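Local coordinates for ABC transporter ATP-binding protein (Sulfolobus tokodaii, PDB 2PJZ), which probably binds and hydrolyses ATP as the nucleotide-binding subunit of an ABC transporter, putatively one for cobalt, at residues L129-L141 and D153-I167. Residues are numbered along the deposited sequence; the frame is centred on the assembly and turned at random.
Sequences LSAGQSVLVRTSL and DEPFENVDAARRHVI
Leu136 overlaps three side chains of 153-167, dividing its branches among them: CD1 lies 3.8 Å from Arg163 CD, where the two side chains cross at about a right angle, CD2 packs 3.8 Å from Ile167 CB, and CG meets the CG2 methyl of Val159. Its neighbour Val135 inserts under the 154-159 loop. With chi1 at 79°, its CG1 sits between backbone N and carbonyl carbon and presses on Val159 CG2 at 3.5 Å, tighter than usual for two carbons, while CG2 faces Glu154 O. An alanine in place of Leu136 would probably open a gap between the helices, taking from Val159 and the aliphatic part of Arg163 the leucine carbons they touch and leaving Ile167 only Thr139 CG2 as apolar partner in 129-141. Helices 131-141 and 161-167 run almost parallel (8°) with axes 11.5 Å apart; Val159 and Pro155 of the loop also pack against 131-141. Gly132 CA comes within 3.1 Å of Asn158 O, a close backbone approach made at a glycine. No direct hydrogen bond joins the segments; waters do, one linking Thr139 OG1, also bonded to Asn79, with Pro155 O, another Arg138 NH1 with Asp153 O. Ser130 and Gln133 form a capping box at the helix start. The arrangement is consistent with an ABC ATPase: LSAGQ (129-133) as signature motif, strand 149-153, ending in Asp153, as Walker B, then Glu154, and 157-160 as the D-loop.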
ATOM      1  N   LEU A 129      -3.432  20.525   6.481  1.00 37.63           N
ATOM      2  CA  LEU A 129      -2.061  20.107   6.194  1.00 35.68           C
ATOM      3  C   LEU A 129      -1.841  19.922   4.695  1.00 34.19           C
ATOM      4  O   LEU A 129      -2.759  19.567   3.962  1.00 34.30           O
ATOM      5  CB  LEU A 129      -1.697  18.812   6.944  1.00 35.03           C
ATOM      6  CG  LEU A 129      -1.757  18.756   8.473  1.00 35.50           C
ATOM      7  CD1 LEU A 129      -1.231  17.395   8.963  1.00 33.72           C
ATOM      8  CD2 LEU A 129      -0.993  19.891   9.159  1.00 33.41           C
ATOM      9  N   SER A 130      -0.610  20.144   4.260  1.00 33.02           N
ATOM     10  CA  SER A 130      -0.213  19.851   2.892  1.00 31.92           C
ATOM     11  C   SER A 130      -0.304  18.342   2.628  1.00 30.79           C
ATOM     12  O   SER A 130      -0.436  17.558   3.567  1.00 29.78           O
ATOM     13  CB  SER A 130       1.200  20.357   2.638  1.00 31.93           C
ATOM     14  OG  SER A 130       2.149  19.654   3.406  1.00 32.10           O
ATOM     15  N   ALA A 131      -0.252  17.947   1.360  1.00 29.07           N
ATOM     16  CA  ALA A 131      -0.311  16.525   0.988  1.00 27.86           C
ATOM     17  C   ALA A 131       0.795  15.700   1.666  1.00 26.94           C
ATOM     18  O   ALA A 131       0.522  14.659   2.280  1.00 25.91           O
ATOM     19  CB  ALA A 131      -0.234  16.382  -0.517  1.00 27.95           C
ATOM     20  N   GLY A 132       2.037  16.173   1.561  1.00 25.98           N
ATOM     21  CA  GLY A 132       3.177  15.505   2.201  1.00 24.95           C
ATOM     22  C   GLY A 132       3.023  15.424   3.715  1.00 23.90           C
ATOM     23  O   GLY A 132       3.206  14.363   4.319  1.00 23.14           O
ATOM     24  N   GLN A 133       2.662  16.540   4.330  1.00 23.32           N
ATOM     25  CA  GLN A 133       2.419  16.563   5.783  1.00 22.96           C
ATOM     26  C   GLN A 133       1.274  15.643   6.235  1.00 21.41           C
ATOM     27  O   GLN A 133       1.406  14.928   7.242  1.00 21.06           O
ATOM     28  CB  GLN A 133       2.100  17.983   6.224  1.00 23.46           C
ATOM     29  CG  GLN A 133       3.308  18.916   6.242  1.00 26.65           C
ATOM     30  CD  GLN A 133       2.897  20.320   6.678  1.00 30.07           C
ATOM     31  OE1 GLN A 133       1.751  20.732   6.487  1.00 30.15           O
ATOM     32  NE2 GLN A 133       3.831  21.050   7.286  1.00 33.24           N
ATOM     33  N   SER A 134       0.160  15.686   5.502  1.00 19.98           N
ATOM     34  CA  SER A 134      -1.031  14.861   5.781  1.00 19.41           C
ATOM     35  C   SER A 134      -0.689  13.362   5.787  1.00 18.38           C
ATOM     36  O   SER A 134      -1.025  12.657   6.755  1.00 17.36           O
ATOM     37  CB  SER A 134      -2.130  15.132   4.747  1.00 18.80           C
ATOM     38  OG  SER A 134      -3.270  14.309   4.983  1.00 21.33           O
ATOM     39  N   VAL A 135      -0.038  12.888   4.716  1.00 17.09           N
ATOM     40  CA  VAL A 135       0.363  11.464   4.640  1.00 16.09           C
ATOM     41  C   VAL A 135       1.382  11.078   5.710  1.00 16.27           C
ATOM     42  O   VAL A 135       1.304   9.980   6.276  1.00 15.43           O
ATOM     43  CB  VAL A 135       0.773  10.974   3.215  1.00 16.82           C
ATOM     44  CG1 VAL A 135       2.216  11.385   2.830  1.00 16.86           C
ATOM     45  CG2 VAL A 135       0.657   9.440   3.130  1.00 15.06           C
ATOM     46  N   LEU A 136       2.326  11.969   6.013  1.00 15.11           N
ATOM     47  CA  LEU A 136       3.285  11.655   7.074  1.00 15.41           C
ATOM     48  C   LEU A 136       2.599  11.529   8.399  1.00 14.81           C
ATOM     49  O   LEU A 136       2.880  10.578   9.152  1.00 14.95           O
ATOM     50  CB  LEU A 136       4.419  12.696   7.158  1.00 15.43           C
ATOM     51  CG  LEU A 136       5.415  12.589   5.992  1.00 16.40           C
ATOM     52  CD1 LEU A 136       6.342  13.833   5.970  1.00 17.81           C
ATOM     53  CD2 LEU A 136       6.217  11.299   6.045  1.00 16.54           C
ATOM     54  N   VAL A 137       1.693  12.462   8.694  1.00 14.40           N
ATOM     55  CA  VAL A 137       0.931  12.403   9.962  1.00 15.45           C
ATOM     56  C   VAL A 137       0.056  11.126  10.020  1.00 14.76           C
ATOM     57  O   VAL A 137       0.055  10.394  11.039  1.00 13.68           O
ATOM     58  CB  VAL A 137       0.107  13.696  10.187  1.00 15.75           C
ATOM     59  CG1 VAL A 137      -0.946  13.539  11.313  1.00 17.30           C
ATOM     60  CG2 VAL A 137       1.058  14.874  10.490  1.00 17.77           C
ATOM     61  N   ARG A 138      -0.643  10.833   8.917  1.00 13.68           N
ATOM     62  CA  ARG A 138      -1.522   9.653   8.878  1.00 13.49           C
ATOM     63  C   ARG A 138      -0.751   8.322   8.982  1.00 13.15           C
ATOM     64  O   ARG A 138      -1.179   7.379   9.683  1.00 13.46           O
ATOM     65  CB  ARG A 138      -2.406   9.697   7.610  1.00 13.42           C
ATOM     66  CG  ARG A 138      -3.568  10.711   7.739  1.00 12.64           C
ATOM     67  CD  ARG A 138      -4.466  10.723   6.470  1.00 14.83           C
ATOM     68  NE  ARG A 138      -3.850  11.442   5.345  1.00 16.22           N
ATOM     69  CZ  ARG A 138      -3.345  10.868   4.253  1.00 18.40           C
ATOM     70  NH1 ARG A 138      -3.378   9.543   4.075  1.00 15.27           N
ATOM     71  NH2 ARG A 138      -2.818  11.636   3.305  1.00 19.34           N
ATOM     72  N   THR A 139       0.387   8.237   8.308  1.00 13.11           N
ATOM     73  CA  THR A 139       1.244   7.050   8.446  1.00 13.12           C
ATOM     74  C   THR A 139       1.774   6.923   9.892  1.00 13.06           C
ATOM     75  O   THR A 139       1.781   5.832  10.482  1.00 12.53           O
ATOM     76  CB  THR A 139       2.383   7.042   7.398  1.00 13.16           C
ATOM     77  OG1 THR A 139       1.816   6.998   6.081  1.00 14.36           O
ATOM     78  CG2 THR A 139       3.276   5.802   7.570  1.00 12.66           C
ATOM     79  N   SER A 140       2.172   8.047  10.476  1.00 12.42           N
ATOM     80  CA  SER A 140       2.658   8.060  11.846  1.00 12.95           C
ATOM     81  C   SER A 140       1.548   7.632  12.820  1.00 12.69           C
ATOM     82  O   SER A 140       1.785   6.820  13.716  1.00 13.16           O
ATOM     83  CB  SER A 140       3.222   9.453  12.196  1.00 13.60           C
ATOM     84  OG  SER A 140       4.361   9.724  11.414  1.00 15.53           O
ATOM     85  N   LEU A 141       0.340   8.151  12.642  1.00 12.37           N
ATOM     86  CA  LEU A 141      -0.810   7.681  13.450  1.00 13.14           C
ATOM     87  C   LEU A 141      -1.040   6.151  13.325  1.00 13.08           C
ATOM     88  O   LEU A 141      -1.280   5.454  14.330  1.00 12.89           O
ATOM     89  CB  LEU A 141      -2.083   8.423  13.036  1.00 13.16           C
ATOM     90  CG  LEU A 141      -2.177   9.907  13.435  1.00 12.42           C
ATOM     91  CD1 LEU A 141      -3.237  10.579  12.586  1.00 13.09           C
ATOM     92  CD2 LEU A 141      -2.496  10.090  14.937  1.00 14.68           C
ATOM     93  N   ASP A 153      -1.476   3.167   2.285  1.00 12.09           N
ATOM     94  CA  ASP A 153      -1.665   3.733   0.939  1.00 14.49           C
ATOM     95  C   ASP A 153      -0.592   4.810   0.639  1.00 15.34           C
ATOM     96  O   ASP A 153      -0.449   5.792   1.378  1.00 15.55           O
ATOM     97  CB  ASP A 153      -3.054   4.339   0.832  1.00 16.00           C
ATOM     98  CG  ASP A 153      -3.383   4.815  -0.581  1.00 20.79           C
ATOM     99  OD1 ASP A 153      -2.910   4.204  -1.559  1.00 23.57           O
ATOM    100  OD2 ASP A 153      -4.095   5.815  -0.684  1.00 27.15           O
ATOM    101  N   GLU A 154       0.137   4.625  -0.451  1.00 15.31           N
ATOM    102  CA  GLU A 154       1.054   5.664  -0.995  1.00 17.07           C
ATOM    103  C   GLU A 154       1.760   6.488   0.069  1.00 16.98           C
ATOM    104  O   GLU A 154       1.606   7.730   0.091  1.00 17.69           O
ATOM    105  CB  GLU A 154       0.285   6.620  -1.926  1.00 16.60           C
ATOM    106  CG  GLU A 154      -0.225   5.953  -3.171  1.00 19.16           C
ATOM    107  CD  GLU A 154       0.864   5.727  -4.218  1.00 22.87           C
ATOM    108  OE1 GLU A 154       2.078   5.911  -3.930  1.00 21.33           O
ATOM    109  OE2 GLU A 154       0.470   5.339  -5.333  1.00 26.48           O
ATOM    110  N   PRO A 155       2.532   5.836   0.959  1.00 16.95           N
ATOM    111  CA  PRO A 155       3.055   6.599   2.098  1.00 18.10           C
ATOM    112  C   PRO A 155       4.169   7.598   1.711  1.00 20.08           C
ATOM    113  O   PRO A 155       4.587   8.381   2.543  1.00 19.77           O
ATOM    114  CB  PRO A 155       3.607   5.517   3.033  1.00 17.26           C
ATOM    115  CG  PRO A 155       3.930   4.351   2.138  1.00 17.59           C
ATOM    116  CD  PRO A 155       2.942   4.409   0.993  1.00 17.32           C
ATOM    117  N   PHE A 156       4.592   7.582   0.449  1.00 22.03           N
ATOM    118  CA  PHE A 156       5.772   8.352   0.024  1.00 23.79           C
ATOM    119  C   PHE A 156       5.420   9.455  -0.959  1.00 23.82           C
ATOM    120  O   PHE A 156       6.279  10.269  -1.321  1.00 24.26           O
ATOM    121  CB  PHE A 156       6.807   7.441  -0.638  1.00 24.55           C
ATOM    122  CG  PHE A 156       7.108   6.180   0.130  1.00 26.36           C
ATOM    123  CD1 PHE A 156       7.826   6.221   1.313  1.00 26.52           C
ATOM    124  CD2 PHE A 156       6.701   4.941  -0.371  1.00 28.19           C
ATOM    125  CE1 PHE A 156       8.123   5.053   2.014  1.00 28.35           C
ATOM    126  CE2 PHE A 156       6.994   3.768   0.315  1.00 29.06           C
ATOM    127  CZ  PHE A 156       7.704   3.829   1.510  1.00 28.35           C
ATOM    128  N   GLU A 157       4.170   9.489  -1.398  1.00 24.29           N
ATOM    129  CA  GLU A 157       3.782  10.427  -2.440  1.00 24.84           C
ATOM    130  C   GLU A 157       3.735  11.840  -1.872  1.00 24.53           C
ATOM    131  O   GLU A 157       3.233  12.049  -0.781  1.00 23.52           O
ATOM    132  CB  GLU A 157       2.462   9.999  -3.077  1.00 25.84           C
ATOM    133  CG  GLU A 157       2.065  10.823  -4.278  1.00 28.37           C
ATOM    134  CD  GLU A 157       1.096  10.107  -5.210  1.00 34.20           C
ATOM    135  OE1 GLU A 157       0.429   9.134  -4.791  1.00 35.39           O
ATOM    136  OE2 GLU A 157       1.002  10.532  -6.382  1.00 37.17           O
ATOM    137  N   ASN A 158       4.329  12.809  -2.587  1.00 25.15           N
ATOM    138  CA  ASN A 158       4.387  14.205  -2.097  1.00 25.18           C
ATOM    139  C   ASN A 158       5.275  14.404  -0.848  1.00 24.25           C
ATOM    140  O   ASN A 158       5.203  15.441  -0.163  1.00 23.92           O
ATOM    141  CB  ASN A 158       2.961  14.747  -1.849  1.00 25.97           C
ATOM    142  CG  ASN A 158       2.049  14.557  -3.054  1.00 29.79           C
ATOM    143  OD1 ASN A 158       2.406  14.921  -4.186  1.00 32.53           O
ATOM    144  ND2 ASN A 158       0.872  13.966  -2.824  1.00 32.69           N
ATOM    145  N   VAL A 159       6.122  13.420  -0.562  1.00 22.83           N
ATOM    146  CA  VAL A 159       7.027  13.472   0.574  1.00 23.63           C
ATOM    147  C   VAL A 159       8.468  13.652   0.059  1.00 24.16           C
ATOM    148  O   VAL A 159       8.901  12.914  -0.818  1.00 23.65           O
ATOM    149  CB  VAL A 159       6.934  12.195   1.446  1.00 23.10           C
ATOM    150  CG1 VAL A 159       7.986  12.238   2.531  1.00 23.59           C
ATOM    151  CG2 VAL A 159       5.535  12.083   2.076  1.00 22.64           C
ATOM    152  N   ASP A 160       9.194  14.629   0.606  1.00 25.80           N
ATOM    153  CA  ASP A 160      10.560  14.918   0.136  1.00 26.48           C
ATOM    154  C   ASP A 160      11.472  13.737   0.462  1.00 26.62           C
ATOM    155  O   ASP A 160      11.156  12.943   1.343  1.00 25.22           O
ATOM    156  CB  ASP A 160      11.095  16.227   0.744  1.00 27.26           C
ATOM    157  CG  ASP A 160      11.542  16.075   2.195  1.00 29.51           C
ATOM    158  OD1 ASP A 160      10.689  15.947   3.082  1.00 34.82           O
ATOM    159  OD2 ASP A 160      12.747  16.125   2.476  1.00 33.98           O
ATOM    160  N   ALA A 161      12.600  13.618  -0.247  1.00 26.35           N
ATOM    161  CA  ALA A 161      13.495  12.473  -0.079  1.00 26.58           C
ATOM    162  C   ALA A 161      13.923  12.164   1.348  1.00 26.86           C
ATOM    163  O   ALA A 161      13.907  10.991   1.755  1.00 27.86           O
ATOM    164  CB  ALA A 161      14.736  12.590  -1.007  1.00 26.69           C
ATOM    165  N   ALA A 162      14.307  13.188   2.110  1.00 26.68           N
ATOM    166  CA  ALA A 162      14.780  12.984   3.478  1.00 27.21           C
ATOM    167  C   ALA A 162      13.698  12.378   4.371  1.00 26.95           C
ATOM    168  O   ALA A 162      13.949  11.414   5.098  1.00 26.89           O
ATOM    169  CB  ALA A 162      15.317  14.305   4.081  1.00 27.26           C
ATOM    170  N   ARG A 163      12.491  12.934   4.297  1.00 26.47           N
ATOM    171  CA  ARG A 163      11.376  12.435   5.101  1.00 26.93           C
ATOM    172  C   ARG A 163      10.869  11.072   4.623  1.00 26.05           C
ATOM    173  O   ARG A 163      10.341  10.303   5.414  1.00 26.75           O
ATOM    174  CB  ARG A 163      10.248  13.464   5.178  1.00 26.74           C
ATOM    175  CG  ARG A 163      10.645  14.629   6.059  1.00 29.83           C
ATOM    176  CD  ARG A 163       9.658  15.757   6.008  1.00 34.23           C
ATOM    177  NE  ARG A 163      10.255  16.936   6.619  1.00 37.88           N
ATOM    178  CZ  ARG A 163       9.588  18.015   6.998  1.00 41.57           C
ATOM    179  NH1 ARG A 163       8.273  18.082   6.825  1.00 43.39           N
ATOM    180  NH2 ARG A 163      10.245  19.040   7.535  1.00 42.46           N
ATOM    181  N   ARG A 164      11.052  10.774   3.344  1.00 25.48           N
ATOM    182  CA  ARG A 164      10.771   9.430   2.837  1.00 25.11           C
ATOM    183  C   ARG A 164      11.626   8.377   3.534  1.00 25.24           C
ATOM    184  O   ARG A 164      11.148   7.280   3.877  1.00 24.27           O
ATOM    185  CB  ARG A 164      10.990   9.347   1.339  1.00 25.27           C
ATOM    186  CG  ARG A 164       9.870   9.937   0.504  1.00 23.66           C
ATOM    187  CD  ARG A 164      10.260   9.927  -0.948  1.00 23.62           C
ATOM    188  NE  ARG A 164       9.086  10.071  -1.803  1.00 24.34           N
ATOM    189  CZ  ARG A 164       9.040   9.748  -3.093  1.00 26.29           C
ATOM    190  NH1 ARG A 164      10.117   9.276  -3.715  1.00 28.51           N
ATOM    191  NH2 ARG A 164       7.915   9.911  -3.768  1.00 27.00           N
ATOM    192  N   HIS A 165      12.901   8.709   3.724  1.00 24.32           N
ATOM    193  CA  HIS A 165      13.829   7.841   4.422  1.00 23.71           C
ATOM    194  C   HIS A 165      13.509   7.671   5.887  1.00 23.12           C
ATOM    195  O   HIS A 165      13.628   6.562   6.424  1.00 24.24           O
ATOM    196  CB  HIS A 165      15.261   8.344   4.214  1.00 23.46           C
ATOM    197  CG  HIS A 165      15.842   7.880   2.920  1.00 24.05           C
ATOM    198  ND1 HIS A 165      15.460   8.414   1.707  1.00 21.76           N
ATOM    199  CD2 HIS A 165      16.693   6.867   2.638  1.00 21.75           C
ATOM    200  CE1 HIS A 165      16.094   7.784   0.735  1.00 21.68           C
ATOM    201  NE2 HIS A 165      16.834   6.829   1.272  1.00 24.02           N
ATOM    202  N   VAL A 166      13.096   8.752   6.534  1.00 21.91           N
ATOM    203  CA  VAL A 166      12.679   8.700   7.934  1.00 21.38           C
ATOM    204  C   VAL A 166      11.420   7.816   8.110  1.00 21.14           C
ATOM    205  O   VAL A 166      11.406   6.900   8.948  1.00 21.09           O
ATOM    206  CB  VAL A 166      12.485  10.116   8.528  1.00 20.97           C
ATOM    207  CG1 VAL A 166      11.891  10.033   9.923  1.00 21.18           C
ATOM    208  CG2 VAL A 166      13.848  10.840   8.604  1.00 21.87           C
ATOM    209  N   ILE A 167      10.395   8.058   7.294  1.00 20.41           N
ATOM    210  CA  ILE A 167       9.149   7.292   7.427  1.00 20.23           C
ATOM    211  C   ILE A 167       9.347   5.814   7.036  1.00 19.72           C
ATOM    212  O   ILE A 167       8.722   4.940   7.603  1.00 19.29           O
ATOM    213  CB  ILE A 167       7.959   7.965   6.673  1.00 20.15           C
ATOM    214  CG1 ILE A 167       6.604   7.475   7.220  1.00 20.49           C
ATOM    215  CG2 ILE A 167       8.059   7.737   5.163  1.00 19.41           C
ATOM    216  CD1 ILE A 167       6.337   7.838   8.647  1.00 20.72           C
TER
HETATM  217  O   HOH W   1       0.294  12.405  -0.305  1.00 30.98           O
HETATM  218  O   HOH W   2       3.105  18.183   0.007  1.00 33.53           O
HETATM  219  O   HOH W   3      -2.534   7.946   1.775  1.00 24.69           O
HETATM  220  O   HOH W   4       3.908   8.425   5.030  1.00 20.35           O